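PDB 5XB0: peptidyl-prolyl cis-trans isomerase from [Pseudomonas syringae] pv. tomato str. DC3000, which probably catalyses the cis-trans isomerisation of peptidyl-prolyl bonds in proteins through its FKBP-type domain, the part of the longer polypeptide that makes up most of this chain. Local coordinates for residues Ala95-Ile101 with Leu122-Leu128; Pro40-Pro46 with Gln89-Ala95; Pro46-Val52 with Phe75-Ser79. The contacts are given in a common frame with arbitrary orientation. Residues are numbered along the deposited sequence.

Interaction 1 (Ala95-Ile101 with Leu122-Leu128); sequences AKWRLVI and LVFEIEL
Strand 96-101 and the first part of strand 122-132, antiparallel neighbours in the curved FKBP beta sheet, meet in the buried middle of the domain. Their axes approach to 4.7 Å at 163°, in the register Lys96-Glu127 through Ile101-Leu122. Trp97-Ile126, Leu99-Phe124 and Ile101-Leu122 are hydrogen-bonded pairs, each joined both ways: Trp97 N to Ile126 O 2.9 Å and Ile126 N to Trp97 O 2.8 Å, Leu99 N to Phe124 O 2.9 Å and Phe124 N to Leu99 O 2.8 Å, Ile101 N to Leu122 O 2.8 Å and Leu122 N to Ile101 O 2.9 Å. Leu128 N to Ala95 O (3.1 Å) is the seventh.

Leu99, Ile101, Phe124 and Ile126 contact helix 82-87, whose Trp84 meets the Phe124 ring edge-to-face. Leu99 and Ile101, both mt, bring Leu99 CD1 to 3.8 Å from Ile126 CD1 and Ile101 CD1 to 3.6 Å from Phe124 CD2. On the other face, Val100 and Val123 pack against Phe16 of helix 6-21; the extended Arg98 lays its guanidinium over Val123 CG1 (NE-CG1 3.7 Å) and salt-bridges Glu20. The backbone bonds fix the register; one face is apolar, the other sets charged residues beside the two valines meeting helix 6-21.

Interaction 2 (Pro40-Pro46 with Gln89-Ala95); sequences PGTGPKP and QNMPTGA
Loop-to-loop docking joins two irregular segments of the FKBP domain: 40-46, after strand 34-37, and residues 89-95 between helix 82-87 and strand 96-101. It holds the approach to strand 51-59 against the turn leading into strand 96-101, beside Val131 of strand 122-132. Segment 89-95 ends in a type II beta turn, Pro92 to Ala95, closed by Ala95 N to Pro92 O at 3.1 Å; Gly94 sits at phi/psi 103/-21, where a CB would jam against the preceding carbonyl. The two segments run antiparallel, with CA pairs Gly41-Ala95 (4.0 Å), Gly43-Thr93 (4.2 Å), Lys45-Pro92 (4.6 Å) and Pro46-Gln89 (5.2 Å).

Thr93 carries the direct hydrogen bonds. Its O accepts from Gly43 N at 3.1 Å, and Pro44 O takes both Thr93 N at 2.9 Å and, with chi1 in m, Thr93 OG1 at 2.8 Å. Two waters extend this pairing: one donates to Pro40 O (3.0 Å) and Gly94 O (2.8 Å), the other accepts from Thr42 N (2.8 Å) and donates to Thr93 O (2.9 Å).

Close approach depends on glycine. A CB on Gly41 would clash with Thr93 O and Ala95 N, and one on Gly43 with Thr93 CB.

Packing completes the interface. Pro92 CG touches Gly41 O and Pro92 CB Gly43 O, both at 3.3 Å, while Pro44, Pro46 and Thr93 reach Val131. Lys45, extended beyond an m chi1, lies along 89-95 with CE 3.4 Å from Asn90 O. Met91 O, buried without a polar partner, faces Pro46 CD at 3.4 Å and makes a CA-H...O contact with Lys45 CA at 3.5 Å.

Interaction 3 (Pro46-Val52 with Phe75-Ser79); sequences PDANGRV and FRLDS
At an antiparallel edge of the FKBP sheet, the start of strand 51-59 pairs with the end of strand 73-76, just after the type I turn Asp47-Gly50, closed by Gly50 N to Asp47 O at 2.9 Å. Val52 and Phe75 are a hydrogen-bonded pair (Val52 N to Phe75 O 3.0 Å, Phe75 N to Val52 O 2.9 Å); Arg51-Arg76, CA atoms 4.4 Å apart, is a non-hydrogen-bonded one. Gly50 O accepts from Leu77 N at 3.0 Å and from a water at 2.7 Å that in turn accepts from Asp78 N at 3.0 Å. A second water donates to Asn49 O at 2.8 Å and weakly to Asp78 OD2 at 3.3 Å. Asp78 takes the Arg76 guanidinium side-on, in a bidentate pair (NE to OD1 3.0 Å, salt bridge NH2 to OD2 2.8 Å), and Ser79 OG donates to Asp78 OD1 at 2.7 Å. Arg51 NH1 bonds Ser132.

Leu77, mt, points toward segment 46-52: CD1 lies 3.9 Å from Pro46 CG and CD2 4.0 Å from Val52 CG1. Backbone and water thus satisfy Gly50 O, and charge Asp78, around an apolar cluster of Leu77, Pro46 and Val52.

In the fold
From the N terminus, helix 6-21 and strand 34-37 come first; the chain then enters 40-46, the opening arm of interaction 2. Pro46 is shared with interaction 3, which closes a loop of strands when 75-79 returns to 46-52, entirely within the larger loop that interaction 2 closes at 89-95, after helix 82-87. Gln89 joins the two, touching Ala48 and Leu77. Ala95 then ends interaction 2 and starts interaction 1, whose strand 96-101 meets 122-128 after a loop without regular structure. Nothing crosses: interaction 1 follows in series. Leu128 connects all three, bonding Gly94 through its backbone and packing on Val52, so interaction 2 is tied to the sheet that interactions 1 and 3 both belong to.

Interaction 1 (Ala95-Ile101 with Leu122-Leu128)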
loop_
_atom_site.group_PDB
_atom_site.type_symbol
_atom_site.label_atom_id
_atom_site.label_comp_id
_atom_site.label_asym_id
_atom_site.label_seq_id
_atom_site.Cartn_x
_atom_site.Cartn_y
_atom_site.Cartn_z
ATOM N N ALA A 95 -12.573 8.270 3.498
ATOM C CA ALA A 95 -11.678 8.576 2.384
ATOM C C ALA A 95 -11.476 7.365 1.468
ATOM O O ALA A 95 -11.669 6.215 1.880
ATOM C CB ALA A 95 -10.334 9.068 2.898
ATOM N N LYS A 96 -11.094 7.650 0.225
ATOM C CA LYS A 96 -10.621 6.641 -0.729
ATOM C C LYS A 96 -9.255 7.103 -1.208
ATOM O O LYS A 96 -9.129 8.202 -1.770
ATOM C CB LYS A 96 -11.572 6.479 -1.922
ATOM C CG LYS A 96 -13.002 6.091 -1.564
ATOM C CD LYS A 96 -13.716 5.491 -2.783
ATOM C CE LYS A 96 -15.215 5.764 -2.765
ATOM N NZ LYS A 96 -15.518 7.203 -3.023
ATOM N N TRP A 97 -8.242 6.274 -0.967
ATOM C CA TRP A 97 -6.845 6.592 -1.253
ATOM C C TRP A 97 -6.189 5.580 -2.174
ATOM O O TRP A 97 -6.480 4.386 -2.100
ATOM C CB TRP A 97 -6.027 6.646 0.042
ATOM C CG TRP A 97 -6.173 7.910 0.824
ATOM C CD1 TRP A 97 -7.037 8.941 0.579
ATOM C CD2 TRP A 97 -5.409 8.287 1.973
ATOM N NE1 TRP A 97 -6.857 9.942 1.511
ATOM C CE2 TRP A 97 -5.854 9.569 2.367
ATOM C CE3 TRP A 97 -4.377 7.671 2.702
ATOM C CZ2 TRP A 97 -5.326 10.239 3.473
ATOM C CZ3 TRP A 97 -3.838 8.348 3.787
ATOM C CH2 TRP A 97 -4.319 9.618 4.158
ATOM N N ARG A 98 -5.286 6.069 -3.023
ATOM C CA ARG A 98 -4.345 5.226 -3.741
ATOM C C ARG A 98 -3.023 5.289 -2.997
ATOM O O ARG A 98 -2.548 6.375 -2.665
ATOM C CB ARG A 98 -4.192 5.695 -5.195
ATOM C CG ARG A 98 -3.124 4.948 -6.000
ATOM C CD ARG A 98 -3.247 5.359 -7.470
ATOM N NE ARG A 98 -2.446 4.565 -8.396
ATOM C CZ ARG A 98 -1.175 4.833 -8.663
ATOM N NH1 ARG A 98 -0.586 5.844 -8.039
ATOM N NH2 ARG A 98 -0.491 4.088 -9.529
ATOM N N LEU A 99 -2.473 4.128 -2.669
ATOM C CA LEU A 99 -1.167 4.041 -2.019
ATOM C C LEU A 99 -0.199 3.284 -2.894
ATOM O O LEU A 99 -0.517 2.193 -3.358
ATOM C CB LEU A 99 -1.262 3.325 -0.667
ATOM C CG LEU A 99 -2.131 3.929 0.425
ATOM C CD1 LEU A 99 -2.034 3.065 1.685
ATOM C CD2 LEU A 99 -1.703 5.365 0.725
ATOM N N VAL A 100 0.992 3.831 -3.086
ATOM C CA VAL A 100 2.071 3.088 -3.720
ATOM C C VAL A 100 3.103 2.819 -2.643
ATOM O O VAL A 100 3.619 3.749 -2.032
ATOM C CB VAL A 100 2.716 3.853 -4.893
ATOM C CG1 VAL A 100 3.756 2.981 -5.583
ATOM C CG2 VAL A 100 1.653 4.274 -5.898
ATOM N N ILE A 101 3.381 1.545 -2.406
ATOM C CA ILE A 101 4.185 1.133 -1.261
ATOM C C ILE A 101 5.470 0.479 -1.751
ATOM O O ILE A 101 5.418 -0.513 -2.492
ATOM C CB ILE A 101 3.374 0.161 -0.361
ATOM C CG1 ILE A 101 2.069 0.852 0.071
ATOM C CG2 ILE A 101 4.184 -0.296 0.842
ATOM C CD1 ILE A 101 1.147 -0.009 0.897
ATOM N N LEU A 122 4.026 -2.205 -4.417
ATOM C CA LEU A 122 2.617 -2.587 -4.535
ATOM C C LEU A 122 1.735 -1.358 -4.655
ATOM O O LEU A 122 2.011 -0.333 -4.036
ATOM C CB LEU A 122 2.183 -3.415 -3.326
ATOM C CG LEU A 122 3.011 -4.672 -3.042
ATOM C CD1 LEU A 122 2.455 -5.409 -1.824
ATOM C CD2 LEU A 122 3.006 -5.573 -4.275
ATOM N N VAL A 123 0.666 -1.469 -5.440
ATOM C CA VAL A 123 -0.274 -0.363 -5.618
ATOM C C VAL A 123 -1.626 -0.756 -5.057
ATOM O O VAL A 123 -2.220 -1.728 -5.501
ATOM C CB VAL A 123 -0.426 0.017 -7.097
ATOM C CG1 VAL A 123 -1.336 1.216 -7.242
ATOM C CG2 VAL A 123 0.956 0.302 -7.713
ATOM N N PHE A 124 -2.089 -0.017 -4.055
ATOM C CA PHE A 124 -3.385 -0.296 -3.436
ATOM C C PHE A 124 -4.390 0.797 -3.714
ATOM O O PHE A 124 -4.046 1.972 -3.730
ATOM C CB PHE A 124 -3.246 -0.429 -1.922
ATOM C CG PHE A 124 -2.572 -1.679 -1.481
ATOM C CD1 PHE A 124 -3.312 -2.820 -1.228
ATOM C CD2 PHE A 124 -1.201 -1.712 -1.285
ATOM C CE1 PHE A 124 -2.686 -3.988 -0.801
ATOM C CE2 PHE A 124 -0.571 -2.882 -0.867
ATOM C CZ PHE A 124 -1.320 -4.014 -0.621
ATOM N N GLU A 125 -5.642 0.411 -3.922
ATOM C CA GLU A 125 -6.722 1.368 -3.779
ATOM C C GLU A 125 -7.516 0.953 -2.547
ATOM O O GLU A 125 -7.916 -0.196 -2.445
ATOM C CB GLU A 125 -7.588 1.409 -5.036
ATOM C CG GLU A 125 -6.829 2.004 -6.218
ATOM C CD GLU A 125 -7.734 2.574 -7.290
ATOM O OE1 GLU A 125 -8.926 2.822 -7.004
ATOM O OE2 GLU A 125 -7.242 2.785 -8.420
ATOM N N ILE A 126 -7.703 1.879 -1.607
ATOM C CA ILE A 126 -8.289 1.567 -0.308
ATOM C C ILE A 126 -9.411 2.532 0.033
ATOM O O ILE A 126 -9.249 3.738 -0.089
ATOM C CB ILE A 126 -7.228 1.627 0.810
ATOM C CG1 ILE A 126 -6.096 0.642 0.523
ATOM C CG2 ILE A 126 -7.856 1.356 2.174
ATOM C CD1 ILE A 126 -4.963 0.730 1.498
ATOM N N GLU A 127 -10.552 1.990 0.439
ATOM C CA GLU A 127 -11.632 2.789 1.012
ATOM C C GLU A 127 -11.712 2.489 2.500
ATOM O O GLU A 127 -11.850 1.329 2.894
ATOM C CB GLU A 127 -12.973 2.490 0.342
ATOM C CG GLU A 127 -14.094 3.373 0.904
ATOM C CD GLU A 127 -15.438 3.137 0.256
ATOM O OE1 GLU A 127 -16.294 4.045 0.359
ATOM O OE2 GLU A 127 -15.641 2.052 -0.340
ATOM N N LEU A 128 -11.606 3.521 3.331
ATOM C CA LEU A 128 -11.661 3.294 4.770
ATOM C C LEU A 128 -13.111 3.439 5.253
ATOM O O LEU A 128 -13.684 4.529 5.250
ATOM C CB LEU A 128 -10.726 4.257 5.504
ATOM C CG LEU A 128 -10.625 4.041 7.013
ATOM C CD1 LEU A 128 -10.098 2.640 7.392
ATOM C CD2 LEU A 128 -9.744 5.105 7.619
#

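Interaction 2 (Pro40-Pro46 with Gln89-Ala95)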
loop_
_atom_site.group_PDB
_atom_site.type_symbol
_atom_site.label_atom_id
_atom_site.label_comp_id
_atom_site.label_asym_id
_atom_site.label_seq_id
_atom_site.Cartn_x
_atom_site.Cartn_y
_atom_site.Cartn_z
ATOM N N PRO A 40 -11.927 12.603 -0.399
ATOM C CA PRO A 40 -11.583 12.938 0.986
ATOM C C PRO A 40 -12.561 12.343 1.994
ATOM O O PRO A 40 -13.697 11.987 1.665
ATOM C CB PRO A 40 -11.656 14.462 1.002
ATOM C CG PRO A 40 -12.640 14.790 -0.051
ATOM C CD PRO A 40 -12.502 13.747 -1.125
ATOM N N GLY A 41 -12.116 12.257 3.238
ATOM C CA GLY A 41 -12.980 11.839 4.327
ATOM C C GLY A 41 -12.824 12.787 5.500
ATOM O O GLY A 41 -11.848 13.533 5.587
ATOM N N THR A 42 -13.798 12.763 6.406
ATOM C CA THR A 42 -13.737 13.609 7.591
ATOM C C THR A 42 -14.028 12.828 8.863
ATOM O O THR A 42 -14.332 13.424 9.896
ATOM C CB THR A 42 -14.722 14.795 7.500
ATOM O OG1 THR A 42 -16.060 14.295 7.409
ATOM C CG2 THR A 42 -14.423 15.648 6.264
ATOM N N GLY A 43 -13.911 11.500 8.791
ATOM C CA GLY A 43 -14.147 10.652 9.947
ATOM C C GLY A 43 -12.871 10.355 10.703
ATOM O O GLY A 43 -11.823 10.912 10.378
ATOM N N PRO A 44 -12.948 9.474 11.714
ATOM C CA PRO A 44 -11.797 9.195 12.585
ATOM C C PRO A 44 -10.652 8.496 11.870
ATOM O O PRO A 44 -10.877 7.717 10.925
ATOM C CB PRO A 44 -12.382 8.271 13.665
ATOM C CG PRO A 44 -13.867 8.521 13.622
ATOM C CD PRO A 44 -14.165 8.781 12.168
ATOM N N LYS A 45 -9.439 8.763 12.351
ATOM C CA LYS A 45 -8.238 8.077 11.884
ATOM C C LYS A 45 -7.922 6.956 12.861
ATOM O O LYS A 45 -8.196 7.082 14.060
ATOM C CB LYS A 45 -7.043 9.033 11.801
ATOM C CG LYS A 45 -7.187 10.153 10.796
ATOM C CD LYS A 45 -6.103 11.195 11.003
ATOM C CE LYS A 45 -6.200 12.306 9.968
ATOM N NZ LYS A 45 -5.303 13.455 10.307
ATOM N N PRO A 46 -7.324 5.863 12.360
ATOM C CA PRO A 46 -6.979 4.749 13.251
ATOM C C PRO A 46 -5.692 4.982 14.023
ATOM O O PRO A 46 -4.804 5.686 13.540
ATOM C CB PRO A 46 -6.806 3.581 12.288
ATOM C CG PRO A 46 -6.283 4.221 11.047
ATOM C CD PRO A 46 -6.989 5.562 10.953
ATOM N N GLN A 89 -2.608 5.409 9.352
ATOM C CA GLN A 89 -2.800 6.292 10.510
ATOM C C GLN A 89 -3.130 7.726 10.100
ATOM O O GLN A 89 -3.621 8.513 10.912
ATOM C CB GLN A 89 -1.552 6.288 11.390
ATOM C CG GLN A 89 -1.385 4.993 12.149
ATOM C CD GLN A 89 -0.110 4.980 12.961
ATOM O OE1 GLN A 89 0.037 5.733 13.932
ATOM N NE2 GLN A 89 0.836 4.144 12.549
ATOM N N ASN A 90 -2.869 8.052 8.837
ATOM C CA ASN A 90 -3.161 9.369 8.289
ATOM C C ASN A 90 -4.553 9.480 7.694
ATOM O O ASN A 90 -5.004 10.578 7.345
ATOM C CB ASN A 90 -2.149 9.707 7.201
ATOM C CG ASN A 90 -0.747 9.784 7.729
ATOM O OD1 ASN A 90 -0.401 10.735 8.421
ATOM N ND2 ASN A 90 0.069 8.783 7.414
ATOM N N MET A 91 -5.227 8.343 7.567
ATOM C CA MET A 91 -6.406 8.262 6.717
ATOM C C MET A 91 -7.710 8.405 7.494
ATOM O O MET A 91 -7.977 7.627 8.400
ATOM C CB MET A 91 -6.401 6.930 5.971
ATOM C CG MET A 91 -7.439 6.869 4.874
ATOM S SD MET A 91 -7.317 5.329 3.948
ATOM C CE MET A 91 -8.517 5.633 2.647
ATOM N N PRO A 92 -8.534 9.404 7.143
ATOM C CA PRO A 92 -9.816 9.574 7.837
ATOM C C PRO A 92 -10.889 8.623 7.303
ATOM O O PRO A 92 -10.919 8.345 6.102
ATOM C CB PRO A 92 -10.184 11.033 7.548
ATOM C CG PRO A 92 -9.536 11.322 6.238
ATOM C CD PRO A 92 -8.287 10.469 6.155
ATOM N N THR A 93 -11.753 8.135 8.186
ATOM C CA THR A 93 -12.855 7.283 7.754
ATOM C C THR A 93 -13.667 7.993 6.669
ATOM O O THR A 93 -13.934 9.193 6.763
ATOM C CB THR A 93 -13.744 6.897 8.930
ATOM O OG1 THR A 93 -12.967 6.147 9.877
ATOM C CG2 THR A 93 -14.903 6.047 8.470
ATOM N N GLY A 94 -14.010 7.266 5.610
ATOM C CA GLY A 94 -14.743 7.850 4.499
ATOM C C GLY A 94 -13.874 8.154 3.287
ATOM O O GLY A 94 -14.375 8.297 2.163
ATOM N N ALA A 95 -12.573 8.270 3.498
ATOM C CA ALA A 95 -11.678 8.576 2.384
ATOM C C ALA A 95 -11.476 7.365 1.468
ATOM O O ALA A 95 -11.669 6.215 1.880
ATOM C CB ALA A 95 -10.334 9.068 2.898
HETATM O O HOH W 1 -16.237 10.369 1.804
HETATM O O HOH W 2 -16.053 11.078 6.128
HETATM O O HOH W 3 -3.880 8.447 13.775
#

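Interaction 3 (Pro46-Val52 with Phe75-Ser79)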
loop_
_atom_site.group_PDB
_atom_site.type_symbol
_atom_site.label_atom_id
_atom_site.label_comp_id
_atom_site.label_asym_id
_atom_site.label_seq_id
_atom_site.Cartn_x
_atom_site.Cartn_y
_atom_site.Cartn_z
ATOM N N PRO A 46 -7.324 5.863 12.360
ATOM C CA PRO A 46 -6.979 4.749 13.251
ATOM C C PRO A 46 -5.692 4.982 14.023
ATOM O O PRO A 46 -4.804 5.686 13.540
ATOM C CB PRO A 46 -6.806 3.581 12.288
ATOM C CG PRO A 46 -6.283 4.221 11.047
ATOM C CD PRO A 46 -6.989 5.562 10.953
ATOM N N ASP A 47 -5.609 4.395 15.210
ATOM C CA ASP A 47 -4.382 4.389 15.991
ATOM C C ASP A 47 -3.447 3.305 15.481
ATOM O O ASP A 47 -3.886 2.338 14.847
ATOM C CB ASP A 47 -4.683 4.155 17.468
ATOM C CG ASP A 47 -5.407 5.325 18.116
ATOM O OD1 ASP A 47 -5.301 6.468 17.615
ATOM O OD2 ASP A 47 -6.067 5.098 19.149
ATOM N N ALA A 48 -2.160 3.455 15.787
ATOM C CA ALA A 48 -1.151 2.504 15.344
ATOM C C ALA A 48 -1.467 1.084 15.812
ATOM O O ALA A 48 -1.136 0.113 15.131
ATOM C CB ALA A 48 0.234 2.931 15.844
ATOM N N ASN A 49 -2.099 0.960 16.973
ATOM C CA ASN A 49 -2.460 -0.354 17.491
ATOM C C ASN A 49 -3.955 -0.625 17.397
ATOM O O ASN A 49 -4.492 -1.451 18.138
ATOM C CB ASN A 49 -2.006 -0.498 18.938
ATOM C CG ASN A 49 -2.728 0.454 19.872
ATOM O OD1 ASN A 49 -3.305 1.457 19.443
ATOM N ND2 ASN A 49 -2.700 0.143 21.158
ATOM N N GLY A 50 -4.623 0.072 16.484
ATOM C CA GLY A 50 -6.044 -0.120 16.291
ATOM C C GLY A 50 -6.369 -1.009 15.107
ATOM O O GLY A 50 -5.504 -1.729 14.592
ATOM N N ARG A 51 -7.632 -0.958 14.693
ATOM C CA ARG A 51 -8.126 -1.731 13.565
ATOM C C ARG A 51 -8.757 -0.830 12.512
ATOM O O ARG A 51 -9.311 0.219 12.832
ATOM C CB ARG A 51 -9.158 -2.765 14.027
ATOM C CG ARG A 51 -8.652 -3.742 15.075
ATOM C CD ARG A 51 -9.809 -4.380 15.820
ATOM N NE ARG A 51 -10.466 -5.436 15.054
ATOM C CZ ARG A 51 -11.769 -5.469 14.780
ATOM N NH1 ARG A 51 -12.570 -4.496 15.200
ATOM N NH2 ARG A 51 -12.271 -6.479 14.085
ATOM N N VAL A 52 -8.661 -1.263 11.261
ATOM C CA VAL A 52 -9.313 -0.606 10.136
ATOM C C VAL A 52 -10.270 -1.565 9.458
ATOM O O VAL A 52 -9.996 -2.759 9.342
ATOM C CB VAL A 52 -8.290 -0.086 9.099
ATOM C CG1 VAL A 52 -7.423 0.984 9.725
ATOM C CG2 VAL A 52 -7.407 -1.218 8.534
ATOM N N PHE A 75 -8.919 -5.395 9.704
ATOM C CA PHE A 75 -7.504 -5.755 9.892
ATOM C C PHE A 75 -6.920 -5.022 11.094
ATOM O O PHE A 75 -7.247 -3.865 11.336
ATOM C CB PHE A 75 -6.672 -5.395 8.661
ATOM C CG PHE A 75 -7.040 -6.146 7.430
ATOM C CD1 PHE A 75 -6.675 -7.477 7.279
ATOM C CD2 PHE A 75 -7.737 -5.525 6.409
ATOM C CE1 PHE A 75 -7.004 -8.168 6.128
ATOM C CE2 PHE A 75 -8.068 -6.215 5.257
ATOM C CZ PHE A 75 -7.700 -7.539 5.118
ATOM N N ARG A 76 -6.035 -5.684 11.833
ATOM C CA ARG A 76 -5.230 -5.001 12.844
ATOM C C ARG A 76 -4.066 -4.292 12.176
ATOM O O ARG A 76 -3.313 -4.911 11.417
ATOM C CB ARG A 76 -4.704 -5.991 13.889
ATOM C CG ARG A 76 -5.765 -6.499 14.819
ATOM C CD ARG A 76 -5.216 -7.509 15.799
ATOM N NE ARG A 76 -4.122 -6.960 16.595
ATOM C CZ ARG A 76 -3.879 -7.304 17.855
ATOM N NH1 ARG A 76 -4.663 -8.185 18.464
ATOM N NH2 ARG A 76 -2.861 -6.761 18.507
ATOM N N LEU A 77 -3.912 -2.999 12.443
ATOM C CA LEU A 77 -2.794 -2.254 11.857
ATOM C C LEU A 77 -1.432 -2.788 12.298
ATOM O O LEU A 77 -0.450 -2.652 11.565
ATOM C CB LEU A 77 -2.896 -0.767 12.202
ATOM C CG LEU A 77 -3.815 0.052 11.302
ATOM C CD1 LEU A 77 -3.540 1.528 11.507
ATOM C CD2 LEU A 77 -3.647 -0.326 9.831
ATOM N N ASP A 78 -1.353 -3.396 13.480
ATOM C CA ASP A 78 -0.069 -3.913 13.939
ATOM C C ASP A 78 0.268 -5.267 13.317
ATOM O O ASP A 78 1.301 -5.868 13.637
ATOM C CB ASP A 78 -0.013 -4.000 15.482
ATOM C CG ASP A 78 -1.016 -4.988 16.089
ATOM O OD1 ASP A 78 -1.620 -5.825 15.378
ATOM O OD2 ASP A 78 -1.188 -4.922 17.328
ATOM N N SER A 79 -0.588 -5.748 12.418
ATOM C CA SER A 79 -0.436 -7.105 11.918
ATOM C C SER A 79 -0.497 -7.203 10.401
ATOM O O SER A 79 -0.612 -8.299 9.848
ATOM C CB SER A 79 -1.509 -8.008 12.526
ATOM O OG SER A 79 -1.324 -8.124 13.919
HETATM O O HOH W 4 -4.313 -4.281 18.340
HETATM O O HOH W 5 -3.402 -3.005 15.622
#